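Local coordinates for protein Chains: A (PDB 6ZM9) that acts as a phage-encoded lyase that breaks down S-adenosyl methionine and binds 5'-deoxy-5'-methylthioadenosine, probably as the reaction product, at residues Leu82-Glu85 and Asp86-Lys90. Numbering follows the deposited sequence.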
loop_
_atom_site.group_PDB
_atom_site.type_symbol
_atom_site.label_atom_id
_atom_site.label_comp_id
_atom_site.label_asym_id
_atom_site.label_seq_id
_atom_site.Cartn_x
_atom_site.Cartn_y
_atom_site.Cartn_z
ATOM N N LEU A 82 -13.265 4.758 17.057
ATOM C CA LEU A 82 -14.223 5.809 16.784
ATOM C C LEU A 82 -15.454 5.227 16.100
ATOM O O LEU A 82 -15.422 4.147 15.505
ATOM C CB LEU A 82 -13.613 6.867 15.870
ATOM C CG LEU A 82 -12.323 7.553 16.345
ATOM C CD1 LEU A 82 -11.910 8.618 15.309
ATOM C CD2 LEU A 82 -12.486 8.129 17.741
ATOM N N SER A 83 -16.548 5.971 16.187
ATOM C CA SER A 83 -17.724 5.621 15.424
ATOM C C SER A 83 -17.465 5.848 13.940
ATOM O O SER A 83 -16.578 6.615 13.545
ATOM C CB SER A 83 -18.904 6.488 15.860
ATOM O OG SER A 83 -18.742 7.831 15.405
ATOM N N LYS A 84 -18.265 5.213 13.103
ATOM C CA LYS A 84 -18.170 5.356 11.632
ATOM C C LYS A 84 -18.287 6.837 11.251
ATOM O O LYS A 84 -17.475 7.296 10.468
ATOM C CB LYS A 84 -19.264 4.532 10.960
ATOM C CG LYS A 84 -19.249 4.543 9.447
ATOM C CD LYS A 84 -20.274 3.611 8.850
ATOM C CE LYS A 84 -19.766 2.900 7.618
ATOM N NZ LYS A 84 -20.870 2.466 6.734
ATOM N N GLU A 85 -19.270 7.555 11.808
ATOM C CA GLU A 85 -19.492 8.955 11.450
ATOM C C GLU A 85 -18.345 9.839 11.923
ATOM O O GLU A 85 -17.911 10.745 11.204
ATOM C CB GLU A 85 -20.830 9.415 12.047
ATOM C CG GLU A 85 -21.006 10.931 12.161
ATOM C CD GLU A 85 -22.355 11.333 12.744
ATOM O OE1 GLU A 85 -23.301 10.518 12.698
ATOM O OE2 GLU A 85 -22.467 12.470 13.255
ATOM N N ASP A 86 -17.842 9.584 13.129
ATOM C CA ASP A 86 -16.721 10.361 13.701
ATOM C C ASP A 86 -15.460 10.142 12.858
ATOM O O ASP A 86 -14.845 11.113 12.451
ATOM C CB ASP A 86 -16.483 9.980 15.154
ATOM C CG ASP A 86 -15.528 10.922 15.845
ATOM O OD1 ASP A 86 -15.267 11.985 15.296
ATOM O OD2 ASP A 86 -15.068 10.585 16.925
ATOM N N PHE A 87 -15.090 8.896 12.608
ATOM C CA PHE A 87 -13.907 8.623 11.803
ATOM C C PHE A 87 -14.052 9.207 10.406
ATOM O O PHE A 87 -13.127 9.851 9.886
ATOM C CB PHE A 87 -13.677 7.117 11.726
ATOM C CG PHE A 87 -12.456 6.730 10.936
ATOM C CD1 PHE A 87 -11.208 6.803 11.510
ATOM C CD2 PHE A 87 -12.556 6.325 9.627
ATOM C CE1 PHE A 87 -10.076 6.475 10.792
ATOM C CE2 PHE A 87 -11.424 5.967 8.910
ATOM C CZ PHE A 87 -10.180 6.054 9.498
ATOM N N THR A 88 -15.182 8.943 9.756
ATOM C CA THR A 88 -15.378 9.410 8.388
ATOM C C THR A 88 -15.291 10.927 8.320
ATOM O O THR A 88 -14.651 11.485 7.422
ATOM C CB THR A 88 -16.729 8.912 7.866
ATOM O OG1 THR A 88 -16.719 7.478 7.799
ATOM C CG2 THR A 88 -17.012 9.477 6.486
ATOM N N GLY A 89 -15.935 11.614 9.259
ATOM C CA GLY A 89 -15.910 13.063 9.229
ATOM C C GLY A 89 -14.518 13.632 9.431
ATOM O O GLY A 89 -14.141 14.608 8.779
ATOM N N LYS A 90 -13.746 13.043 10.344
ATOM C CA LYS A 90 -12.400 13.545 10.593
ATOM C C LYS A 90 -11.483 13.279 9.404
ATOM O O LYS A 90 -10.648 14.122 9.064
ATOM C CB LYS A 90 -11.844 12.951 11.885
ATOM C CG LYS A 90 -12.487 13.579 13.142
ATOM C CD LYS A 90 -11.938 12.966 14.398
ATOM C CE LYS A 90 -12.265 13.800 15.632
ATOM N NZ LYS A 90 -13.671 14.279 15.613
HETATM O O HOH W 1 -16.375 8.272 18.023
#
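Ser-83 and Asp-86 start helix 84-101 in a water-mediated variant of the capping box. As N-cap, Ser-83 accepts from Asp-86 N at OG (3.0 Å, N-H...O 156°); a chi1 of 72° sets the hydroxyl between its own backbone N and carbonyl carbon, facing the first turn. In return Asp-86 OD2 accepts from a water that itself accepts a hydrogen bond from Ser-83 N, both legs 2.9 Å long. The other carboxylate oxygen, OD1, receives Lys-90 NZ at 2.8 Å on its syn lone pair, a salt bridge one turn along the helix. Backbone bonding begins at once, Phe-87 N reaching Ser-83 O almost straight (175°). Lys-84 O is gripped twice: Thr-88 N and the Thr-88 hydroxyl, OG1 at 2.8 Å, come from opposite faces of its carbonyl plane.

Beyond these polar bonds, Leu-82 and Phe-87 form a hydrophobic staple, their CB atoms 4.2 Å apart. Leu-82 CD1 lies at the edge of the Phe-87 ring, near its plane; the Phe-87 side chain also packs on Ala-13 of strand 11-21. Leu-82 CD2 passes 3.7 Å from Asp-86 OD2. Cap, water bridge and staple together mark, and probably help to fix, the start of the helix; the Asp-86 carboxylate, beside the amino end, probably interacts favourably with the helix dipole, and Lys-90 probably offsets part of its charge.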